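Local coordinates for extracellular solute-binding protein (PDB 3PU5) that probably captures a small solute, perhaps a polyamine, outside the cytoplasmic membrane and delivers it to a membrane transporter for uptake, at residues Glu27-Gln32 / Met259-Gly264; Lys165-Gly170 / Ile178-Arg183. All coordinates share one frame; numbering follows the deposited sequence.

Contact 1. Residues Glu27-Gln32 / Met259-Gly264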
loop_
_atom_site.group_PDB
_atom_site.type_symbol
_atom_site.label_atom_id
_atom_site.label_comp_id
_atom_site.label_asym_id
_atom_site.label_seq_id
_atom_site.Cartn_x
_atom_site.Cartn_y
_atom_site.Cartn_z
ATOM N N GLU A 27 0.403 4.875 -21.649
ATOM C CA GLU A 27 0.742 4.628 -23.055
ATOM C C GLU A 27 -0.195 3.631 -23.760
ATOM O O GLU A 27 -0.722 3.936 -24.828
ATOM C CB GLU A 27 2.217 4.243 -23.216
ATOM C CG GLU A 27 3.178 5.431 -23.089
ATOM C CD GLU A 27 4.641 5.012 -22.939
ATOM O OE1 GLU A 27 4.937 3.805 -23.051
ATOM O OE2 GLU A 27 5.504 5.890 -22.711
ATOM N N PRO A 28 -0.420 2.443 -23.162
ATOM C CA PRO A 28 -1.366 1.495 -23.768
ATOM C C PRO A 28 -2.764 2.076 -23.947
ATOM O O PRO A 28 -3.407 1.824 -24.966
ATOM C CB PRO A 28 -1.401 0.345 -22.756
ATOM C CG PRO A 28 -0.061 0.404 -22.092
ATOM C CD PRO A 28 0.248 1.872 -21.979
ATOM N N PHE A 29 -3.225 2.846 -22.970
ATOM C CA PHE A 29 -4.540 3.466 -23.056
ATOM C C PHE A 29 -4.622 4.452 -24.216
ATOM O O PHE A 29 -5.608 4.466 -24.953
ATOM C CB PHE A 29 -4.882 4.190 -21.757
ATOM C CG PHE A 29 -6.198 4.914 -21.803
ATOM C CD1 PHE A 29 -7.388 4.208 -21.756
ATOM C CD2 PHE A 29 -6.243 6.300 -21.901
ATOM C CE1 PHE A 29 -8.607 4.875 -21.805
ATOM C CE2 PHE A 29 -7.441 6.966 -21.942
ATOM C CZ PHE A 29 -8.631 6.254 -21.895
ATOM N N GLU A 30 -3.596 5.292 -24.351
ATOM C CA GLU A 30 -3.533 6.258 -25.442
ATOM C C GLU A 30 -3.666 5.512 -26.768
ATOM O O GLU A 30 -4.401 5.922 -27.660
ATOM C CB GLU A 30 -2.197 7.010 -25.430
ATOM C CG GLU A 30 -1.986 8.009 -24.295
ATOM C CD GLU A 30 -0.716 8.855 -24.489
ATOM O OE1 GLU A 30 0.247 8.355 -25.109
ATOM O OE2 GLU A 30 -0.682 10.023 -24.039
ATOM N N LYS A 31 -2.941 4.404 -26.882
ATOM C CA LYS A 31 -2.933 3.626 -28.108
ATOM C C LYS A 31 -4.311 3.090 -28.443
ATOM O O LYS A 31 -4.736 3.141 -29.592
ATOM C CB LYS A 31 -1.935 2.471 -28.010
ATOM C CG LYS A 31 -0.499 2.882 -28.269
ATOM C CD LYS A 31 0.428 1.676 -28.241
ATOM C CE LYS A 31 -0.071 0.573 -29.167
ATOM N NZ LYS A 31 0.823 -0.623 -29.152
ATOM N N GLN A 32 -5.017 2.574 -27.444
ATOM C CA GLN A 32 -6.300 1.942 -27.710
ATOM C C GLN A 32 -7.437 2.938 -27.843
ATOM O O GLN A 32 -8.408 2.683 -28.558
ATOM C CB GLN A 32 -6.605 0.903 -26.639
ATOM C CG GLN A 32 -5.529 -0.160 -26.589
ATOM C CD GLN A 32 -5.767 -1.197 -25.524
ATOM O OE1 GLN A 32 -4.861 -1.967 -25.183
ATOM N NE2 GLN A 32 -6.986 -1.223 -24.979
HETATM N N MSE A 259 -9.804 5.184 -16.008
HETATM C CA MSE A 259 -9.873 4.397 -14.781
HETATM C C MSE A 259 -10.292 2.963 -15.102
HETATM O O MSE A 259 -9.753 2.006 -14.554
HETATM C CB MSE A 259 -10.855 5.027 -13.800
HETATM C CG MSE A 259 -10.914 4.343 -12.447
HETATM SE SE MSE A 259 -12.004 5.402 -11.190
HETATM C CE MSE A 259 -11.854 4.230 -9.626
ATOM N N ASN A 260 -11.252 2.817 -16.006
ATOM C CA ASN A 260 -11.694 1.492 -16.399
ATOM C C ASN A 260 -10.547 0.671 -16.971
ATOM O O ASN A 260 -10.428 -0.517 -16.690
ATOM C CB ASN A 260 -12.805 1.579 -17.432
ATOM C CG ASN A 260 -13.376 0.225 -17.770
ATOM O OD1 ASN A 260 -13.815 -0.509 -16.883
ATOM N ND2 ASN A 260 -13.357 -0.124 -19.052
ATOM N N TYR A 261 -9.710 1.309 -17.785
ATOM C CA TYR A 261 -8.559 0.613 -18.344
ATOM C C TYR A 261 -7.533 0.281 -17.256
ATOM O O TYR A 261 -7.034 -0.838 -17.190
ATOM C CB TYR A 261 -7.908 1.396 -19.499
ATOM C CG TYR A 261 -6.753 0.627 -20.099
ATOM C CD1 TYR A 261 -5.447 0.942 -19.772
ATOM C CD2 TYR A 261 -6.979 -0.467 -20.931
ATOM C CE1 TYR A 261 -4.387 0.216 -20.286
ATOM C CE2 TYR A 261 -5.929 -1.199 -21.450
ATOM C CZ TYR A 261 -4.636 -0.853 -21.122
ATOM O OH TYR A 261 -3.581 -1.572 -21.617
ATOM N N ALA A 262 -7.249 1.249 -16.387
ATOM C CA ALA A 262 -6.197 1.095 -15.378
ATOM C C ALA A 262 -6.513 -0.024 -14.401
ATOM O O ALA A 262 -5.617 -0.680 -13.869
ATOM C CB ALA A 262 -5.976 2.421 -14.617
ATOM N N LEU A 263 -7.800 -0.227 -14.159
ATOM C CA LEU A 263 -8.258 -1.233 -13.212
ATOM C C LEU A 263 -8.569 -2.541 -13.925
ATOM O O LEU A 263 -8.944 -3.532 -13.285
ATOM C CB LEU A 263 -9.504 -0.731 -12.459
ATOM C CG LEU A 263 -9.280 0.465 -11.520
ATOM C CD1 LEU A 263 -10.590 0.952 -10.883
ATOM C CD2 LEU A 263 -8.263 0.102 -10.455
ATOM N N GLY A 264 -8.419 -2.534 -15.248
ATOM C CA GLY A 264 -8.708 -3.703 -16.058
ATOM C C GLY A 264 -7.603 -4.736 -15.966
ATOM O O GLY A 264 -6.495 -4.445 -15.496
#
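The ring of Y261 reaches out from helix 252-262 and lies against P28, F29 and Q32 near the end of helix 15-33. Helix 15-33 is the connection in a beta-alpha-beta unit between parallel strands 7-12 and 36-41, part of the two-lobed fold of solute-binding proteins. The sequence returns here after more than 200 residues to set a second helix beside it. Y261 holds CG anti to its own N (chi1 -178°), which carries the ring across the gap between the helices. One ring face looks toward F29, whose CA stands 4.2 Å above the Y261 ring plane, displaced toward the rim. The two aromatic side chains run alongside in opposite senses, without stacking: F29 CD1 packs at 3.6 Å on Y261 CB, while F29 CB lies 3.8 Å from Y261 CD1. A flat, apolar phenylalanine suits this buried place, and it also meets F258 edge-to-face.

At the outer end P28 lies nearly perpendicular to the tyrosine side chain, its CB 3.8 Å from Y261 CZ. P28 N has no hydrogen to give the turn before, and the helix is kinked here; the compact ring still offers CB to the tyrosine. Q32, extended beyond CG, brings its amide beside the ring, the two planes 82° apart. Tyrosine suits this partly exposed edge because its length offers carbon to the neighbouring helix and still leaves a polar end. That hydroxyl is hydrogen-bonded to OE2 of E266 on helix 265-275, and P28 CB comes within 3.1 Å of Y261 OH.

Contact 2. Residues Lys165-Gly170 / Ile178-Arg183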
loop_
_atom_site.group_PDB
_atom_site.type_symbol
_atom_site.label_atom_id
_atom_site.label_comp_id
_atom_site.label_asym_id
_atom_site.label_seq_id
_atom_site.Cartn_x
_atom_site.Cartn_y
_atom_site.Cartn_z
ATOM N N LYS A 165 -5.689 -6.093 16.698
ATOM C CA LYS A 165 -6.690 -7.089 16.313
ATOM C C LYS A 165 -6.377 -8.479 16.884
ATOM O O LYS A 165 -7.267 -9.172 17.371
ATOM C CB LYS A 165 -6.802 -7.167 14.795
ATOM C CG LYS A 165 -7.917 -8.077 14.288
ATOM C CD LYS A 165 -7.997 -8.001 12.765
ATOM C CE LYS A 165 -8.667 -9.227 12.146
ATOM N NZ LYS A 165 -8.517 -9.235 10.653
ATOM N N ILE A 166 -5.112 -8.882 16.822
ATOM C CA ILE A 166 -4.715 -10.206 17.302
ATOM C C ILE A 166 -4.769 -10.308 18.828
ATOM O O ILE A 166 -5.272 -11.290 19.376
ATOM C CB ILE A 166 -3.304 -10.581 16.813
ATOM C CG1 ILE A 166 -3.291 -10.720 15.288
ATOM C CG2 ILE A 166 -2.827 -11.869 17.489
ATOM C CD1 ILE A 166 -1.884 -10.628 14.675
ATOM N N TYR A 167 -4.268 -9.283 19.502
ATOM C CA TYR A 167 -4.137 -9.295 20.957
ATOM C C TYR A 167 -5.187 -8.471 21.706
ATOM O O TYR A 167 -5.250 -8.516 22.936
ATOM C CB TYR A 167 -2.741 -8.810 21.357
ATOM C CG TYR A 167 -1.634 -9.781 21.008
ATOM C CD1 TYR A 167 -1.394 -10.907 21.797
ATOM C CD2 TYR A 167 -0.830 -9.578 19.891
ATOM C CE1 TYR A 167 -0.382 -11.801 21.482
ATOM C CE2 TYR A 167 0.177 -10.463 19.567
ATOM C CZ TYR A 167 0.400 -11.569 20.366
ATOM O OH TYR A 167 1.406 -12.442 20.045
ATOM N N GLY A 168 -5.996 -7.710 20.973
ATOM C CA GLY A 168 -6.980 -6.840 21.589
ATOM C C GLY A 168 -8.348 -6.965 20.943
ATOM O O GLY A 168 -8.703 -8.013 20.414
ATOM N N SER A 169 -9.109 -5.879 20.973
ATOM C CA SER A 169 -10.489 -5.884 20.505
ATOM C C SER A 169 -10.641 -5.494 19.037
ATOM O O SER A 169 -11.758 -5.451 18.524
ATOM C CB SER A 169 -11.335 -4.943 21.361
ATOM O OG SER A 169 -10.858 -3.613 21.265
ATOM N N GLY A 170 -9.529 -5.198 18.366
ATOM C CA GLY A 170 -9.570 -4.874 16.950
ATOM C C GLY A 170 -8.555 -3.832 16.529
ATOM O O GLY A 170 -7.715 -3.427 17.326
ATOM N N ILE A 178 0.105 -1.008 21.390
ATOM C CA ILE A 178 1.301 -0.513 22.056
ATOM C C ILE A 178 1.832 -1.486 23.121
ATOM O O ILE A 178 3.047 -1.670 23.259
ATOM C CB ILE A 178 1.043 0.878 22.673
ATOM C CG1 ILE A 178 0.864 1.922 21.554
ATOM C CG2 ILE A 178 2.170 1.269 23.613
ATOM C CD1 ILE A 178 2.141 2.255 20.785
ATOM N N ALA A 179 0.923 -2.100 23.871
ATOM C CA ALA A 179 1.314 -3.076 24.880
ATOM C C ALA A 179 2.059 -4.260 24.264
ATOM O O ALA A 179 2.989 -4.779 24.861
ATOM C CB ALA A 179 0.094 -3.559 25.658
ATOM N N THR A 180 1.637 -4.690 23.076
ATOM C CA THR A 180 2.314 -5.774 22.365
ATOM C C THR A 180 3.739 -5.370 22.015
ATOM O O THR A 180 4.689 -6.088 22.311
ATOM C CB THR A 180 1.566 -6.162 21.069
ATOM O OG1 THR A 180 0.265 -6.657 21.406
ATOM C CG2 THR A 180 2.303 -7.247 20.321
ATOM N N LEU A 181 3.883 -4.207 21.390
ATOM C CA LEU A 181 5.199 -3.725 20.985
ATOM C C LEU A 181 6.089 -3.486 22.199
ATOM O O LEU A 181 7.309 -3.701 22.157
ATOM C CB LEU A 181 5.064 -2.446 20.158
ATOM C CG LEU A 181 6.367 -1.845 19.634
ATOM C CD1 LEU A 181 7.066 -2.818 18.678
ATOM C CD2 LEU A 181 6.069 -0.524 18.945
ATOM N N GLU A 182 5.471 -3.053 23.290
ATOM C CA GLU A 182 6.213 -2.800 24.517
ATOM C C GLU A 182 6.857 -4.091 25.025
ATOM O O GLU A 182 7.948 -4.062 25.579
ATOM C CB GLU A 182 5.299 -2.196 25.584
ATOM C CG GLU A 182 6.036 -1.755 26.827
ATOM C CD GLU A 182 5.172 -0.918 27.751
ATOM O OE1 GLU A 182 3.930 -1.043 27.688
ATOM O OE2 GLU A 182 5.737 -0.132 28.538
ATOM N N ARG A 183 6.175 -5.214 24.826
ATOM C CA ARG A 183 6.721 -6.536 25.158
ATOM C C ARG A 183 7.945 -6.869 24.301
ATOM O O ARG A 183 8.873 -7.551 24.742
ATOM C CB ARG A 183 5.647 -7.619 24.958
ATOM C CG ARG A 183 4.462 -7.549 25.944
ATOM C CD ARG A 183 3.349 -8.510 25.535
ATOM N NE ARG A 183 3.813 -9.889 25.599
ATOM C CZ ARG A 183 3.478 -10.838 24.735
ATOM N NH1 ARG A 183 2.668 -10.571 23.711
ATOM N NH2 ARG A 183 3.967 -12.059 24.891
#
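Y167 and T180 are the closest backbone positions, their CA atoms 7.5 Å apart, where helix 156-167 ends beside the next helix, 174-184. The chain leaves helical geometry at G168, and S169 N is hydrogen-bonded to D173 OD2 in the turn.

Y167 reaches across to T180 and R183, its side chain running roughly perpendicular to both. These two residues are three apart, roughly one helical turn, and therefore meet the same ring. T180 offers both branches. Its OG1 is 3.5 Å from Y167 CD2, and its methyl CG2 is 3.9 Å from Y167 CE2. With OG1 turned beside the backbone N (chi1 -63°), the hydroxyl is hydrogen-bonded to A176 O one turn back in its own helix. Threonine can thus satisfy its oxygen in a buried place while setting a methyl against the CD2-CE2 side of the tyrosine.

R183 bends at chi3 (64°), bringing NH1 to 4.0 Å from Y167 CE1. The guanidinium is inclined 71° to the phenol plane, so the two do not stack. Instead E134 joins them: its OE2 is hydrogen-bonded to Y167 OH, and its OE1 forms a salt bridge with R183 NH2. The pairing would favour a negative carboxylate.

I166 CG2 stands 3.8 Å above the plane of the Y167 ring, toward its rim. Y167 also touches K130 and V133 of helix 129-138, while L181 packs on L160 of helix 156-167 and on W319 of helix 305-322. Both contacting helices belong to the connection between parallel strands 145-148 and 188-192.

How the contacts relate
Contact 1 and contact 2 lie on opposite sides of the chain's centre, their own centres about 42 Å apart and their nearest atoms about 23 Å apart, so neither touches the other. In sequence, contact 2 is nested within the long loop that contact 1 closes. This fits the interrupted lobe topology of solute-binding proteins, in which the chain builds part of one lobe, crosses to the other and returns. Each centre is 21 to 22 Å from that of the chain. Solutes of such proteins usually bind in the cleft between lobes; both contacts appear to join helices within a lobe, well out from the chain's middle.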